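Local coordinates for hypothetical protein TTHA0179 (Thermus thermophilus, PDB 2DPW) that is of uncharacterised function but probably acts as a nucleotidyltransferase of the MobA-like family, at residues E100-V105 with L213-E219. Numbering follows the deposited sequence.
Sequences EAVRFV and LVTPYPE
The ring of Y217 lies against helix 99-108 where A101 offers only a methyl, small enough to let the ring lie close to the helix backbone: the CA of A101 sits over one ring face, 4.0 Å from its centroid, in a CH-pi contact. The CB atoms of A101 and Y217 meet at 3.6 Å.

F104 carries much of the remaining apolar contact. With CG anti to the backbone N (chi1 172°), its ring reaches out toward residues 213-217, where P216 lies over one face and V214 O approaches the edge. L213 CD2 touches F104 CE2 at 3.8 Å, and branched L213 also reaches V105. The F104 and Y217 rings meet obliquely, their planes 43° apart.

Among polar groups, Y217 OH donates to E100 OE2 (3.1 Å) on the anti side of the carboxylate; the extended E100 chain brings that oxygen to the ring edge. Without the tyrosine ring, as with an alanine here, E100 OE2 is likely to lose this donor and A101 and the flank of F104 their cover. E219 CG packs on A101 CB, while E219 OE2 is hydrogen-bonded to T98 OG1.

The contact joins a helix to the chain leaving strand 210-214, which pairs parallel with strand 114-120, in an alpha/beta fold consistent with the GT-A-like nucleotidyltransferases.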
# COMPACT_ATOMS: atom_id res chain seq x y z
N GLU A 100 10.81 8.22 8.63
CA GLU A 100 10.01 9.39 8.95
C GLU A 100 8.61 9.23 8.38
O GLU A 100 7.61 9.48 9.07
CB GLU A 100 10.67 10.65 8.39
CG GLU A 100 10.19 11.92 9.04
CD GLU A 100 10.99 13.13 8.60
OE1 GLU A 100 12.18 12.95 8.29
OE2 GLU A 100 10.44 14.25 8.57
N ALA A 101 8.55 8.80 7.13
CA ALA A 101 7.28 8.58 6.46
C ALA A 101 6.48 7.51 7.21
O ALA A 101 5.28 7.65 7.44
CB ALA A 101 7.52 8.13 5.03
N VAL A 102 7.14 6.44 7.61
CA VAL A 102 6.46 5.39 8.33
C VAL A 102 5.89 5.85 9.68
O VAL A 102 4.72 5.58 9.99
CB VAL A 102 7.39 4.19 8.56
CG1 VAL A 102 6.73 3.19 9.49
CG2 VAL A 102 7.71 3.54 7.23
N ARG A 103 6.70 6.55 10.46
CA ARG A 103 6.24 7.01 11.76
C ARG A 103 5.10 8.00 11.65
O ARG A 103 4.23 8.03 12.51
CB ARG A 103 7.41 7.58 12.56
CG ARG A 103 8.36 6.49 13.01
CD ARG A 103 9.41 6.95 14.00
NE ARG A 103 9.93 5.78 14.71
CZ ARG A 103 11.00 5.78 15.49
NH1 ARG A 103 11.69 6.90 15.68
NH2 ARG A 103 11.38 4.66 16.09
N PHE A 104 5.10 8.81 10.60
CA PHE A 104 4.03 9.79 10.43
C PHE A 104 2.71 9.04 10.43
O PHE A 104 1.79 9.33 11.19
CB PHE A 104 4.18 10.53 9.11
CG PHE A 104 3.01 11.41 8.78
CD1 PHE A 104 2.75 12.56 9.51
CD2 PHE A 104 2.15 11.07 7.75
CE1 PHE A 104 1.65 13.36 9.22
CE2 PHE A 104 1.04 11.86 7.46
CZ PHE A 104 0.79 13.01 8.19
N VAL A 105 2.64 8.06 9.53
CA VAL A 105 1.46 7.23 9.37
C VAL A 105 1.06 6.72 10.74
O VAL A 105 -0.05 6.98 11.21
CB VAL A 105 1.77 6.02 8.45
CG1 VAL A 105 0.56 5.11 8.34
CG2 VAL A 105 2.20 6.52 7.08
N LEU A 213 -5.37 8.98 5.24
CA LEU A 213 -4.44 9.82 5.98
C LEU A 213 -3.64 10.62 4.97
O LEU A 213 -2.84 10.06 4.21
CB LEU A 213 -3.47 8.98 6.82
CG LEU A 213 -2.43 9.77 7.63
CD1 LEU A 213 -3.11 10.40 8.81
CD2 LEU A 213 -1.29 8.87 8.13
N VAL A 214 -3.87 11.93 4.94
CA VAL A 214 -3.10 12.77 4.04
C VAL A 214 -1.67 12.66 4.56
O VAL A 214 -1.38 13.10 5.67
CB VAL A 214 -3.53 14.23 4.11
CG1 VAL A 214 -2.73 15.04 3.11
CG2 VAL A 214 -5.02 14.34 3.84
N THR A 215 -0.80 12.05 3.76
CA THR A 215 0.58 11.84 4.17
C THR A 215 1.52 12.61 3.26
O THR A 215 1.71 12.26 2.11
CB THR A 215 0.90 10.35 4.10
OG1 THR A 215 -0.06 9.64 4.90
CG2 THR A 215 2.29 10.07 4.62
N PRO A 216 2.14 13.68 3.80
CA PRO A 216 3.08 14.60 3.16
C PRO A 216 4.30 13.95 2.53
O PRO A 216 4.98 14.56 1.72
CB PRO A 216 3.48 15.54 4.29
CG PRO A 216 2.43 15.35 5.32
CD PRO A 216 2.17 13.89 5.26
N TYR A 217 4.58 12.71 2.92
CA TYR A 217 5.73 12.00 2.38
C TYR A 217 5.35 11.17 1.17
O TYR A 217 4.75 10.11 1.29
CB TYR A 217 6.32 11.11 3.46
CG TYR A 217 6.57 11.84 4.75
CD1 TYR A 217 5.51 12.21 5.59
CD2 TYR A 217 7.87 12.15 5.15
CE1 TYR A 217 5.75 12.86 6.80
CE2 TYR A 217 8.12 12.80 6.35
CZ TYR A 217 7.06 13.15 7.17
OH TYR A 217 7.34 13.75 8.38
N PRO A 218 5.70 11.65 -0.03
CA PRO A 218 5.40 10.95 -1.28
C PRO A 218 6.14 9.63 -1.50
O PRO A 218 5.80 8.87 -2.42
CB PRO A 218 5.75 12.00 -2.34
CG PRO A 218 6.83 12.79 -1.68
CD PRO A 218 6.30 12.96 -0.29
N GLU A 219 7.14 9.34 -0.68
CA GLU A 219 7.88 8.08 -0.80
C GLU A 219 6.96 6.94 -0.40
O GLU A 219 7.27 5.76 -0.58
CB GLU A 219 9.13 8.08 0.10
CG GLU A 219 8.88 8.46 1.54
CD GLU A 219 8.99 9.95 1.78
OE1 GLU A 219 8.31 10.73 1.07
OE2 GLU A 219 9.75 10.35 2.69